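PDB 3K2Y: uncharacterized protein lp_0118 from Lactobacillus plantarum, which is of unknown function but carries a HIRAN domain and is therefore likely to bind nucleic acid, possibly single-stranded DNA ends as in related HIRAN domains. Local coordinates for residues L37-G42 against L74-Q79; Q44-A49 against I63-N68. All blocks are in the same frame, centred on the assembly; numbering follows the deposited sequence.

Contact 1: residues L37-G42 against L74-Q79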
loop_
_atom_site.group_PDB
_atom_site.type_symbol
_atom_site.label_atom_id
_atom_site.label_comp_id
_atom_site.label_asym_id
_atom_site.label_seq_id
_atom_site.Cartn_x
_atom_site.Cartn_y
_atom_site.Cartn_z
ATOM N N LEU A 37 10.909 0.234 -12.875
ATOM C CA LEU A 37 10.209 1.044 -11.885
ATOM C C LEU A 37 8.832 1.460 -12.384
ATOM O O LEU A 37 8.637 1.714 -13.574
ATOM C CB LEU A 37 11.028 2.289 -11.538
ATOM C CG LEU A 37 12.033 2.214 -10.386
ATOM C CD1 LEU A 37 12.945 1.016 -10.547
ATOM C CD2 LEU A 37 12.838 3.505 -10.351
ATOM N N GLN A 38 7.876 1.526 -11.462
ATOM C CA GLN A 38 6.517 1.908 -11.799
ATOM C C GLN A 38 5.947 2.878 -10.779
ATOM O O GLN A 38 5.875 2.576 -9.585
ATOM C CB GLN A 38 5.618 0.675 -11.868
ATOM C CG GLN A 38 4.217 0.976 -12.378
ATOM C CD GLN A 38 3.330 -0.255 -12.417
ATOM O OE1 GLN A 38 2.795 -0.687 -11.392
ATOM N NE2 GLN A 38 3.181 -0.837 -13.602
ATOM N N ARG A 39 5.540 4.044 -11.263
ATOM C CA ARG A 39 4.956 5.066 -10.418
ATOM C C ARG A 39 3.491 4.717 -10.168
ATOM O O ARG A 39 2.745 4.415 -11.100
ATOM C CB ARG A 39 5.049 6.431 -11.109
ATOM C CG ARG A 39 4.511 7.578 -10.280
ATOM C CD ARG A 39 5.394 7.843 -9.070
ATOM N NE ARG A 39 4.646 8.431 -7.960
ATOM C CZ ARG A 39 4.009 9.593 -8.023
ATOM N NH1 ARG A 39 4.026 10.298 -9.143
ATOM N NH2 ARG A 39 3.353 10.052 -6.971
ATOM N N GLU A 40 3.082 4.751 -8.904
ATOM C CA GLU A 40 1.698 4.448 -8.560
ATOM C C GLU A 40 1.134 5.589 -7.716
ATOM O O GLU A 40 0.992 5.468 -6.501
ATOM C CB GLU A 40 1.621 3.124 -7.792
ATOM C CG GLU A 40 2.401 1.993 -8.439
ATOM C CD GLU A 40 2.225 0.661 -7.724
ATOM O OE1 GLU A 40 2.099 0.660 -6.481
ATOM O OE2 GLU A 40 2.230 -0.386 -8.406
ATOM N N SER A 41 0.822 6.706 -8.367
ATOM C CA SER A 41 0.286 7.857 -7.653
ATOM C C SER A 41 -1.115 7.557 -7.141
ATOM O O SER A 41 -1.680 8.340 -6.385
ATOM C CB SER A 41 0.254 9.092 -8.560
ATOM O OG SER A 41 -0.767 8.994 -9.534
ATOM N N GLY A 42 -1.662 6.417 -7.555
ATOM C CA GLY A 42 -2.992 6.025 -7.124
ATOM C C GLY A 42 -2.959 5.045 -5.957
ATOM O O GLY A 42 -4.003 4.572 -5.503
ATOM N N LEU A 74 10.456 13.331 -9.744
ATOM C CA LEU A 74 11.171 13.218 -11.015
ATOM C C LEU A 74 10.380 12.432 -12.053
ATOM O O LEU A 74 10.351 12.803 -13.228
ATOM C CB LEU A 74 12.530 12.545 -10.813
ATOM C CG LEU A 74 13.550 13.295 -9.958
ATOM C CD1 LEU A 74 14.843 12.491 -9.886
ATOM C CD2 LEU A 74 13.805 14.673 -10.558
ATOM N N MET A 75 9.750 11.341 -11.623
ATOM C CA MET A 75 8.971 10.505 -12.528
ATOM C C MET A 75 7.737 11.253 -13.029
ATOM O O MET A 75 7.302 11.047 -14.163
ATOM C CB MET A 75 8.581 9.179 -11.836
ATOM C CG MET A 75 9.761 8.201 -11.674
ATOM S SD MET A 75 9.544 6.732 -10.593
ATOM C CE MET A 75 8.761 5.574 -11.716
ATOM N N ASP A 76 7.186 12.132 -12.193
ATOM C CA ASP A 76 6.012 12.915 -12.586
ATOM C C ASP A 76 6.378 13.974 -13.613
ATOM O O ASP A 76 5.510 14.506 -14.305
ATOM C CB ASP A 76 5.370 13.599 -11.377
ATOM C CG ASP A 76 4.577 12.640 -10.521
ATOM O OD1 ASP A 76 4.078 11.628 -11.067
ATOM O OD2 ASP A 76 4.437 12.901 -9.307
ATOM N N GLN A 77 7.668 14.281 -13.706
ATOM C CA GLN A 77 8.152 15.270 -14.661
ATOM C C GLN A 77 8.509 14.603 -15.985
ATOM O O GLN A 77 9.067 15.245 -16.875
ATOM C CB GLN A 77 9.381 15.987 -14.104
ATOM C CG GLN A 77 9.112 16.735 -12.815
ATOM C CD GLN A 77 10.358 17.380 -12.252
ATOM O OE1 GLN A 77 10.363 17.840 -11.111
ATOM N NE2 GLN A 77 11.420 17.424 -13.050
ATOM N N GLY A 78 8.198 13.311 -16.093
ATOM C CA GLY A 78 8.468 12.565 -17.310
ATOM C C GLY A 78 9.799 11.834 -17.374
ATOM O O GLY A 78 10.075 11.132 -18.350
ATOM N N GLN A 79 10.632 11.983 -16.349
ATOM C CA GLN A 79 11.935 11.322 -16.349
ATOM C C GLN A 79 11.803 9.801 -16.332
ATOM O O GLN A 79 10.967 9.245 -15.616
ATOM C CB GLN A 79 12.771 11.776 -15.151
ATOM C CG GLN A 79 12.929 13.286 -15.036
ATOM C CD GLN A 79 14.133 13.686 -14.201
ATOM O OE1 GLN A 79 14.470 13.027 -13.216
ATOM N NE2 GLN A 79 14.780 14.779 -14.585
#
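The apolar part of this contact belongs to Met75, whose methyl group reaches across from the last turn of its helix to the strand that holds Leu37 and Arg39. CG lies beside the backbone N (chi1 -73°), and the chain runs extended to SD before bending at chi3 (84°), which lays CE against the strand backbone. Met75 CE sits 3.6 Å from Arg39 N and also touches the CB atoms of Arg39 and Leu37, so that one methyl spans two alternate side chains on the same side of the strand and the peptide between them.

The charged part lies nearer the surface. Arg39 leaves the strand with CG anti to the backbone N and bends at chi2, carrying its guanidinium to Asp76, where NH1 and OD1 form a salt bridge with OD1 at the guanidinium edge. The two side chains cross at about a right angle. This pair is modelled too tightly for its exact spacing to carry weight. Ser41 CB lies above one face of the guanidinium, toward its rim.

Gly78, with positive phi, ends the helix in a Schellman motif: Gln79 N bonds to Leu74 O and Gly78 N to Met75 O. The contact thus joins strand 34-39 of the barrel to the C-terminal end of helix 68-76, while Met75 also packs on Ile50 of strand 50-53 and Leu81 of strand 80-87.

Contact 2: residues Q44-A49 against I63-N68; sequences QYDDNA and IARYQN
With CG anti to its backbone N (chi1 -170°), Asp46 turns its carboxylate toward 63-68, while Arg65, also anti at chi1 and extended through chi2, bends at chi3 so that the guanidinium crosses the carboxylate obliquely. Asp46 OD2 and Arg65 NE make a long salt bridge of 3.6 Å, their planes 75° apart. Arg65 CG lies 3.7 Å from the same oxygen. The other oxygen serves its own loop: OD1 accepts from Asn48 N at 2.7 Å, from above the carboxylate plane, in an Asx turn within the type I turn from Asp46 to Ala49. The Asn68 side chain meets the carboxylate tip to tip, and its CB packs 4.0 Å from Asn48 CB. An alanine in place of Asp46 would remove both carboxylate oxygens and so would probably loosen the turn and leave Arg65 without this charge partner.

Tyr45 OH in turn hydrogen-bonds to Asp46 OD2 of the second subunit, placing the loop at the dimer interface. Within the chain, the contact joins the loop between strands 34-39 and 50-53 to the one leading from strand 59-63 into the start of helix 68-76.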
loop_
_atom_site.group_PDB
_atom_site.type_symbol
_atom_site.label_atom_id
_atom_site.label_comp_id
_atom_site.label_asym_id
_atom_site.label_seq_id
_atom_site.Cartn_x
_atom_site.Cartn_y
_atom_site.Cartn_z
ATOM N N GLN A 44 -3.313 3.655 -2.600
ATOM C CA GLN A 44 -4.101 4.121 -1.465
ATOM C C GLN A 44 -3.302 4.312 -0.181
ATOM O O GLN A 44 -3.761 4.985 0.741
ATOM C CB GLN A 44 -5.275 3.168 -1.195
ATOM C CG GLN A 44 -4.873 1.763 -0.763
ATOM C CD GLN A 44 -4.954 0.751 -1.893
ATOM O OE1 GLN A 44 -4.678 1.069 -3.053
ATOM N NE2 GLN A 44 -5.318 -0.481 -1.557
ATOM N N TYR A 45 -2.107 3.740 -0.115
ATOM C CA TYR A 45 -1.299 3.862 1.091
ATOM C C TYR A 45 -0.255 4.971 0.993
ATOM O O TYR A 45 0.199 5.499 2.009
ATOM C CB TYR A 45 -0.607 2.524 1.395
ATOM C CG TYR A 45 -1.549 1.337 1.381
ATOM C CD1 TYR A 45 -2.647 1.284 2.241
ATOM C CD2 TYR A 45 -1.364 0.285 0.482
ATOM C CE1 TYR A 45 -3.547 0.212 2.207
ATOM C CE2 TYR A 45 -2.255 -0.793 0.437
ATOM C CZ TYR A 45 -3.348 -0.819 1.304
ATOM O OH TYR A 45 -4.243 -1.864 1.254
ATOM N N ASP A 46 0.115 5.330 -0.232
ATOM C CA ASP A 46 1.124 6.363 -0.448
ATOM C C ASP A 46 1.023 6.911 -1.868
ATOM O O ASP A 46 1.272 6.190 -2.834
ATOM C CB ASP A 46 2.520 5.769 -0.233
ATOM C CG ASP A 46 3.609 6.824 -0.190
ATOM O OD1 ASP A 46 3.381 7.947 -0.685
ATOM O OD2 ASP A 46 4.704 6.522 0.331
ATOM N N ASP A 47 0.673 8.186 -1.995
ATOM C CA ASP A 47 0.547 8.793 -3.316
ATOM C C ASP A 47 1.908 8.975 -3.987
ATOM O O ASP A 47 1.981 9.342 -5.154
ATOM C CB ASP A 47 -0.181 10.141 -3.217
ATOM C CG ASP A 47 0.637 11.201 -2.504
ATOM O OD1 ASP A 47 1.582 10.849 -1.770
ATOM O OD2 ASP A 47 0.320 12.396 -2.669
ATOM N N ASN A 48 2.979 8.710 -3.250
ATOM C CA ASN A 48 4.332 8.841 -3.790
ATOM C C ASN A 48 4.935 7.482 -4.097
ATOM O O ASN A 48 6.092 7.381 -4.514
ATOM C CB ASN A 48 5.231 9.578 -2.798
ATOM C CG ASN A 48 5.038 11.078 -2.844
ATOM O OD1 ASN A 48 4.830 11.712 -1.817
ATOM N ND2 ASN A 48 5.114 11.655 -4.039
ATOM N N ALA A 49 4.127 6.447 -3.888
ATOM C CA ALA A 49 4.522 5.064 -4.110
ATOM C C ALA A 49 5.191 4.806 -5.453
ATOM O O ALA A 49 4.852 5.416 -6.472
ATOM C CB ALA A 49 3.309 4.152 -3.967
ATOM N N ILE A 63 9.752 1.208 -3.210
ATOM C CA ILE A 63 10.892 2.017 -2.784
ATOM C C ILE A 63 10.474 2.450 -1.382
ATOM O O ILE A 63 9.344 2.895 -1.195
ATOM C CB ILE A 63 11.055 3.302 -3.640
ATOM C CG1 ILE A 63 11.249 2.949 -5.120
ATOM C CG2 ILE A 63 12.225 4.129 -3.113
ATOM C CD1 ILE A 63 12.600 2.372 -5.458
ATOM N N ALA A 64 11.367 2.316 -0.406
ATOM C CA ALA A 64 11.064 2.704 0.972
ATOM C C ALA A 64 10.436 4.096 1.033
ATOM O O ALA A 64 10.865 5.011 0.328
ATOM C CB ALA A 64 12.326 2.660 1.811
ATOM N N ARG A 65 9.423 4.242 1.883
ATOM C CA ARG A 65 8.694 5.501 2.051
ATOM C C ARG A 65 9.564 6.711 2.394
ATOM O O ARG A 65 9.230 7.842 2.031
ATOM C CB ARG A 65 7.604 5.332 3.117
ATOM C CG ARG A 65 6.798 6.591 3.402
ATOM C CD ARG A 65 5.657 6.310 4.367
ATOM N NE ARG A 65 4.626 5.464 3.767
ATOM C CZ ARG A 65 3.595 4.950 4.433
ATOM N NH1 ARG A 65 3.450 5.188 5.731
ATOM N NH2 ARG A 65 2.707 4.196 3.801
ATOM N N TYR A 66 10.676 6.479 3.087
ATOM C CA TYR A 66 11.575 7.571 3.452
ATOM C C TYR A 66 12.565 7.896 2.326
ATOM O O TYR A 66 13.545 8.610 2.539
ATOM C CB TYR A 66 12.331 7.218 4.738
ATOM C CG TYR A 66 13.140 5.951 4.636
ATOM C CD1 TYR A 66 14.466 5.978 4.212
ATOM C CD2 TYR A 66 12.561 4.714 4.920
ATOM C CE1 TYR A 66 15.200 4.801 4.069
ATOM C CE2 TYR A 66 13.282 3.533 4.779
ATOM C CZ TYR A 66 14.598 3.583 4.353
ATOM O OH TYR A 66 15.304 2.412 4.206
ATOM N N GLN A 67 12.296 7.372 1.131
ATOM C CA GLN A 67 13.143 7.604 -0.043
ATOM C C GLN A 67 12.248 7.832 -1.264
ATOM O O GLN A 67 12.722 7.917 -2.395
ATOM C CB GLN A 67 14.047 6.387 -0.296
ATOM C CG GLN A 67 14.844 5.945 0.916
ATOM C CD GLN A 67 15.766 4.772 0.635
ATOM O OE1 GLN A 67 15.326 3.712 0.190
ATOM N NE2 GLN A 67 17.053 4.958 0.903
ATOM N N ASN A 68 10.949 7.937 -1.005
ATOM C CA ASN A 68 9.922 8.125 -2.028
ATOM C C ASN A 68 9.881 9.456 -2.764
ATOM O O ASN A 68 10.152 9.524 -3.962
ATOM C CB ASN A 68 8.545 7.893 -1.402
ATOM C CG ASN A 68 7.959 6.573 -1.784
ATOM O OD1 ASN A 68 6.965 6.131 -1.208
ATOM N ND2 ASN A 68 8.562 5.927 -2.778
#

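How the contacts relate
Contact 2 is nested within contact 1 along the chain: 37-42 and 44-49 follow one another, then come 63-68 and 74-79. The centres lie 11 Å apart, and helix 68-76 links the two, with contact 2 at its start and contact 1 at its end. On the other side, strand 34-39 runs into the loop of contact 2. The contacts also meet directly: Glu40 N probably bonds to Ala49 O, and Arg39 makes weak hydrogen bonds to Asp47 O and Ala49 O. Together they hold the end of the helix against strand 34-39 and its start against the loop that follows that strand, within the HIRAN domain and on a side that also touches the second subunit.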